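Local coordinates for sensor protein (Vibrio cholerae, PDB 3BY9) that is the extracytoplasmic sensor domain of DctB, a membrane histidine kinase that senses C4-dicarboxylates and probably passes the signal on by ATP-dependent autophosphorylation, at residues Glu42-Asp45 against Ala46-Ala50; Ala189-Pro193 against Ala194-Asp198. All blocks are in the same frame, centred on the assembly; numbering follows the deposited sequence.

Contact 1: residues Glu42-Asp45 against Ala46-Ala50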
ATOM      1  N   GLU A  42      18.414  19.014   7.786  1.00  8.53           N
ATOM      2  CA  GLU A  42      18.582  17.855   8.649  1.00  8.04           C
ATOM      3  C   GLU A  42      18.804  16.562   7.864  1.00  9.35           C
ATOM      4  O   GLU A  42      19.572  15.689   8.290  1.00  9.38           O
ATOM      5  CB  GLU A  42      17.351  17.642   9.551  1.00  9.65           C
ATOM      6  CG  GLU A  42      17.038  18.800  10.583  1.00  7.73           C
ATOM      7  CD  GLU A  42      16.284  20.026  10.021  1.00  8.85           C
ATOM      8  OE1 GLU A  42      16.243  20.232   8.794  1.00 10.43           O
ATOM      9  OE2 GLU A  42      15.760  20.814  10.840  1.00 12.44           O
ATOM     10  N   LEU A  43      18.091  16.411   6.741  1.00  9.23           N
ATOM     11  CA  LEU A  43      18.232  15.178   5.963  1.00  8.61           C
ATOM     12  C   LEU A  43      19.533  15.188   5.160  1.00 11.46           C
ATOM     13  O   LEU A  43      20.264  14.199   5.165  1.00  9.10           O
ATOM     14  CB  LEU A  43      17.030  15.006   4.984  1.00  6.77           C
ATOM     15  CG  LEU A  43      15.751  14.447   5.611  1.00  8.93           C
ATOM     16  CD1 LEU A  43      15.162  15.436   6.665  1.00  9.66           C
ATOM     17  CD2 LEU A  43      14.721  14.228   4.455  1.00  8.86           C
ATOM     18  N   VAL A  44      19.840  16.312   4.502  1.00  8.08           N
ATOM     19  CA  VAL A  44      21.049  16.336   3.692  1.00  7.35           C
ATOM     20  C   VAL A  44      22.277  16.215   4.586  1.00  8.77           C
ATOM     21  O   VAL A  44      23.199  15.452   4.257  1.00  9.34           O
ATOM     22  CB  VAL A  44      21.153  17.594   2.821  1.00  6.99           C
ATOM     23  CG1 VAL A  44      22.518  17.626   2.045  1.00  8.05           C
ATOM     24  CG2 VAL A  44      19.961  17.620   1.837  1.00  8.79           C
ATOM     25  N   ASP A  45      22.283  16.917   5.716  1.00  8.71           N
ATOM     26  CA  ASP A  45      23.447  16.834   6.590  1.00  9.12           C
ATOM     27  C   ASP A  45      23.682  15.404   7.109  1.00  8.81           C
ATOM     28  O   ASP A  45      24.844  14.996   7.323  1.00 10.45           O
ATOM     29  CB  ASP A  45      23.304  17.782   7.790  1.00 10.78           C
ATOM     30  CG  ASP A  45      23.574  19.275   7.436  1.00 13.43           C
ATOM     31  OD1 ASP A  45      23.436  20.115   8.350  1.00 15.43           O
ATOM     32  OD2 ASP A  45      23.925  19.584   6.289  1.00 13.69           O
ATOM     33  N   ALA A  46      22.605  14.675   7.381  1.00  9.44           N
ATOM     34  CA  ALA A  46      22.786  13.295   7.824  1.00 10.73           C
ATOM     35  C   ALA A  46      23.418  12.438   6.735  1.00  8.00           C
ATOM     36  O   ALA A  46      24.295  11.604   6.993  1.00 10.16           O
ATOM     37  CB  ALA A  46      21.418  12.687   8.246  1.00  9.56           C
ATOM     38  N   LEU A  47      22.947  12.609   5.504  1.00  9.54           N
ATOM     39  CA  LEU A  47      23.469  11.798   4.415  1.00  9.67           C
ATOM     40  C   LEU A  47      24.934  12.141   4.178  1.00 12.27           C
ATOM     41  O   LEU A  47      25.710  11.287   3.778  1.00 11.32           O
ATOM     42  CB  LEU A  47      22.629  12.014   3.151  1.00  8.64           C
ATOM     43  CG  LEU A  47      21.232  11.355   3.255  1.00  8.10           C
ATOM     44  CD1 LEU A  47      20.350  11.884   2.130  1.00 12.10           C
ATOM     45  CD2 LEU A  47      21.351   9.848   3.101  1.00  7.01           C
ATOM     46  N   LEU A  48      25.300  13.399   4.419  1.00 10.40           N
ATOM     47  CA  LEU A  48      26.701  13.797   4.197  1.00 12.45           C
ATOM     48  C   LEU A  48      27.634  13.350   5.340  1.00 16.66           C
ATOM     49  O   LEU A  48      28.850  13.243   5.121  1.00 15.77           O
ATOM     50  CB  LEU A  48      26.772  15.338   4.034  1.00 10.51           C
ATOM     51  CG  LEU A  48      26.131  15.857   2.706  1.00 11.94           C
ATOM     52  CD1 LEU A  48      26.150  17.436   2.722  1.00 14.32           C
ATOM     53  CD2 LEU A  48      26.882  15.337   1.483  1.00 16.16           C
ATOM     54  N   SER A  49      27.086  13.093   6.542  1.00 10.25           N
ATOM     55  CA  SER A  49      27.900  12.650   7.700  1.00 11.34           C
ATOM     56  C   SER A  49      27.154  11.558   8.447  1.00  9.54           C
ATOM     57  O   SER A  49      26.793  11.720   9.630  1.00 12.21           O
ATOM     58  CB  SER A  49      28.163  13.808   8.658  1.00 16.09           C
ATOM     59  OG  SER A  49      28.886  14.842   8.016  1.00 17.05           O
ATOM     60  N   ALA A  50      26.893  10.469   7.733  1.00 12.30           N
ATOM     61  CA  ALA A  50      26.056   9.409   8.299  1.00 10.31           C
ATOM     62  C   ALA A  50      26.620   8.750   9.535  1.00 16.77           C
ATOM     63  O   ALA A  50      25.849   8.221  10.310  1.00 16.10           O
ATOM     64  CB  ALA A  50      25.715   8.377   7.244  1.00 11.46           C
TER
HETATM   65  O   HOH W   1      26.968  16.669   7.471  1.00 13.62           O
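The flat groups joining Val44 to Leu48 are peptide units. The carbonyl oxygen of Val44 meets Leu48 twice, through its backbone N-H and through its side chain. The first is an i to i+4 bond of an alpha-helix, with Val44 O 2.9 Å from Leu48 N. In the second, Leu48 CG rests against the same oxygen, 3.3 Å from Val44 O. The carbonyl of Leu43 takes the next bond of this kind, with Leu43 O 3.1 Å from Leu47 N. Helix 41-48 packs on the five-stranded antiparallel sheet, in a subdomain consistent with the PAS-like fold of this sensor family.

The Val44 and Leu48 side chains lie alongside each other and point the same way. Val44 CG1 meets Leu48 CD1 at 3.7 Å. It is placed there because CG1 is anti to the backbone N (chi1 176°). One residue earlier, Leu47 CG lies 3.6 Å from Leu43 O. The buried side chains of Leu43 and Val44 reach the sheet, on Ile146 and Leu143 respectively, and Leu47 also packs on Leu143. Ala46 touches Thr59 of helix 53-70 and Leu77 of strand 74-79.

The carboxylate of Asp45 is the flat polar group of the outer side. Its OD1 makes a salt bridge with Lys41 NZ, one turn back along the helix. The backbone carbonyl of Asp45 serves the helix end instead. It receives a weak bond from the N-H of Ser49, the first residue to leave helical geometry. A water bridges the helix end: it donates to Asp45 O at 2.7 Å and is hydrogen-bonded to Ser49 OG at 2.7 Å.

Contact 2: residues Ala189-Pro193 against Ala194-Asp198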
ATOM      1  N   ALA A 189      -8.891 -15.418  -7.149  1.00 15.03           N
ATOM      2  CA  ALA A 189      -9.016 -16.666  -7.914  1.00 15.77           C
ATOM      3  C   ALA A 189      -7.734 -17.475  -7.815  1.00 14.96           C
ATOM      4  O   ALA A 189      -6.691 -16.973  -7.416  1.00 13.76           O
ATOM      5  CB  ALA A 189      -9.288 -16.341  -9.400  1.00 15.86           C
ATOM      6  N   ASP A 190      -7.797 -18.735  -8.249  1.00 15.87           N
ATOM      7  CA  ASP A 190      -6.618 -19.576  -8.181  1.00 15.45           C
ATOM      8  C   ASP A 190      -5.447 -19.028  -9.005  1.00 18.28           C
ATOM      9  O   ASP A 190      -5.648 -18.454 -10.085  1.00 18.02           O
ATOM     10  CB  ASP A 190      -6.933 -21.000  -8.685  1.00 21.03           C
ATOM     11  CG  ASP A 190      -7.973 -21.731  -7.846  1.00 27.61           C
ATOM     12  OD1 ASP A 190      -8.330 -21.278  -6.742  1.00 18.20           O
ATOM     13  OD2 ASP A 190      -8.432 -22.804  -8.309  1.00 24.72           O
ATOM     14  N   LEU A 191      -4.241 -19.217  -8.461  1.00 16.69           N
ATOM     15  CA  LEU A 191      -2.997 -18.771  -9.085  1.00 16.49           C
ATOM     16  C   LEU A 191      -2.115 -20.007  -9.322  1.00 17.84           C
ATOM     17  O   LEU A 191      -2.172 -20.987  -8.562  1.00 21.38           O
ATOM     18  CB  LEU A 191      -2.225 -17.808  -8.163  1.00 17.82           C
ATOM     19  CG  LEU A 191      -2.921 -16.448  -7.972  1.00 18.36           C
ATOM     20  CD1 LEU A 191      -2.154 -15.591  -6.940  1.00 18.42           C
ATOM     21  CD2 LEU A 191      -2.965 -15.750  -9.292  1.00 22.38           C
ATOM     22  N   SER A 192      -1.275 -19.934 -10.332  1.00 20.96           N
ATOM     23  CA  SER A 192      -0.413 -21.077 -10.623  1.00 23.38           C
ATOM     24  C   SER A 192       0.831 -21.042  -9.727  1.00 24.31           C
ATOM     25  O   SER A 192       1.145 -20.012  -9.138  1.00 20.64           O
ATOM     26  CB  SER A 192       0.004 -20.999 -12.081  1.00 20.85           C
ATOM     27  OG  SER A 192       0.932 -19.936 -12.230  1.00 25.33           O
ATOM     28  N   PRO A 193       1.557 -22.177  -9.588  1.00 21.36           N
ATOM     29  CA  PRO A 193       2.759 -22.184  -8.754  1.00 21.15           C
ATOM     30  C   PRO A 193       3.754 -21.134  -9.204  1.00 22.28           C
ATOM     31  O   PRO A 193       4.477 -20.557  -8.404  1.00 22.74           O
ATOM     32  CB  PRO A 193       3.343 -23.586  -8.975  1.00 24.23           C
ATOM     33  CG  PRO A 193       2.099 -24.435  -9.127  1.00 20.03           C
ATOM     34  CD  PRO A 193       1.182 -23.558 -10.004  1.00 23.56           C
ATOM     35  N   ALA A 194       3.771 -20.893 -10.504  1.00 21.39           N
ATOM     36  CA  ALA A 194       4.707 -19.934 -11.044  1.00 23.53           C
ATOM     37  C   ALA A 194       4.298 -18.534 -10.600  1.00 22.87           C
ATOM     38  O   ALA A 194       5.166 -17.708 -10.286  1.00 23.73           O
ATOM     39  CB  ALA A 194       4.729 -20.030 -12.565  1.00 26.99           C
ATOM     40  N   GLN A 195       2.988 -18.275 -10.570  1.00 21.55           N
ATOM     41  CA  GLN A 195       2.504 -16.939 -10.174  1.00 24.32           C
ATOM     42  C   GLN A 195       2.792 -16.741  -8.714  1.00 20.95           C
ATOM     43  O   GLN A 195       3.231 -15.644  -8.294  1.00 22.98           O
ATOM     44  CB  GLN A 195       1.002 -16.787 -10.458  1.00 24.99           C
ATOM     45  CG  GLN A 195       0.708 -16.624 -11.960  1.00 27.91           C
ATOM     46  CD  GLN A 195      -0.770 -16.691 -12.274  1.00 31.72           C
ATOM     47  OE1 GLN A 195      -1.463 -17.611 -11.851  1.00 22.68           O
ATOM     48  NE2 GLN A 195      -1.263 -15.710 -13.026  1.00 33.78           N
ATOM     49  N   LEU A 196       2.556 -17.784  -7.928  1.00 17.25           N
ATOM     50  CA  LEU A 196       2.830 -17.686  -6.506  1.00 18.06           C
ATOM     51  C   LEU A 196       4.319 -17.504  -6.257  1.00 21.72           C
ATOM     52  O   LEU A 196       4.724 -16.806  -5.334  1.00 19.44           O
ATOM     53  CB  LEU A 196       2.324 -18.923  -5.784  1.00 20.02           C
ATOM     54  CG  LEU A 196       0.796 -18.953  -5.770  1.00 20.87           C
ATOM     55  CD1 LEU A 196       0.318 -20.346  -5.308  1.00 24.78           C
ATOM     56  CD2 LEU A 196       0.289 -17.897  -4.800  1.00 16.98           C
ATOM     57  N   ASN A 197       5.159 -18.114  -7.091  1.00 21.09           N
ATOM     58  CA  ASN A 197       6.602 -17.958  -6.869  1.00 19.71           C
ATOM     59  C   ASN A 197       7.034 -16.511  -7.163  1.00 21.58           C
ATOM     60  O   ASN A 197       7.908 -15.960  -6.464  1.00 22.72           O
ATOM     61  CB  ASN A 197       7.399 -18.937  -7.759  1.00 25.74           C
ATOM     62  CG  ASN A 197       8.881 -18.715  -7.645  1.00 30.36           C
ATOM     63  OD1 ASN A 197       9.474 -18.940  -6.581  1.00 34.70           O
ATOM     64  ND2 ASN A 197       9.494 -18.236  -8.723  1.00 33.92           N
ATOM     65  N   ASP A 198       6.439 -15.908  -8.187  1.00 18.84           N
ATOM     66  CA  ASP A 198       6.763 -14.512  -8.527  1.00 23.13           C
ATOM     67  C   ASP A 198       6.370 -13.589  -7.374  1.00 22.22           C
ATOM     68  O   ASP A 198       7.100 -12.643  -7.051  1.00 21.19           O
ATOM     69  CB  ASP A 198       5.995 -14.018  -9.761  1.00 22.33           C
ATOM     70  CG  ASP A 198       6.460 -14.678 -11.066  1.00 36.25           C
ATOM     71  OD1 ASP A 198       7.585 -15.228 -11.105  1.00 40.23           O
ATOM     72  OD2 ASP A 198       5.694 -14.619 -12.055  1.00 33.83           O
TER
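Ser192 and Gln195 grip each other in a capping box at the start of helix 193-202. Ser192 is the N-cap. Its OG accepts from the backbone of Gln195, with Ser192 OG 3.1 Å from Gln195 N. In return the side-chain amide of Gln195 accepts from the backbone of the serine. Ser192 N is 2.8 Å from Gln195 OE1, and this bond is nearly straight at 169°. The N-H lies in the plane of the amide and uses a lone pair of OE1.

Pro193 suits the first helical turn, because no backbone N-H is required of it there. The regular bonds begin at once. Ser192 O takes Leu196 N at 2.9 Å, and Pro193 O takes Asn197 N at 2.9 Å.

The torsions explain the fit of the box. Ser192 holds OG between its own backbone N and carbonyl carbon (chi1 72°), which turns the hydroxyl towards the first turn of the helix. Gln195 has CG beside its backbone N and runs extended beyond it. The chain therefore reaches back along the helix start, and Gln195 CG passes 3.3 Å from Ser192 OG on the way to the amide.

A second pairing adds apolar contact. Leu191 comes just before the cap and Leu196 lies in the first turn, so the two form a hydrophobic staple. Their side chains meet at a slant, with Leu191 CD1 4.0 Å from Leu196 CD2. Leu196 goes on to touch Ile210 in a loop, and Asp190 OD1 is hydrogen-bonded to Ser212 OG, so the exposed helix start is tied to the segment that follows the helix. Leu191 also runs across Gln195 at about a right angle, bringing Leu191 CD2 to 3.5 Å from Gln195 OE1.

In the fold
From the N terminus, the long helix 5-27 leads through helix 33-38. The chain passes the calcium residues Leu36 and Asp40 just before contact 1, at the end of helix 41-48. Helix 53-70 follows. The succinate-binding residues, Arg104 to Lys149, come later, in and around the five-stranded sheet. After strand 165-169, the first of the four-stranded sheet, contact 2 starts helix 193-202; the sheet's other strands follow. Each contact is local and closes no long loop. They follow in series, without nesting or crossing. The centres of contact 1 and contact 2 are about 42 Å apart. Contact 1 joins a helix end to one sheet; contact 2 starts a surface helix in the other part.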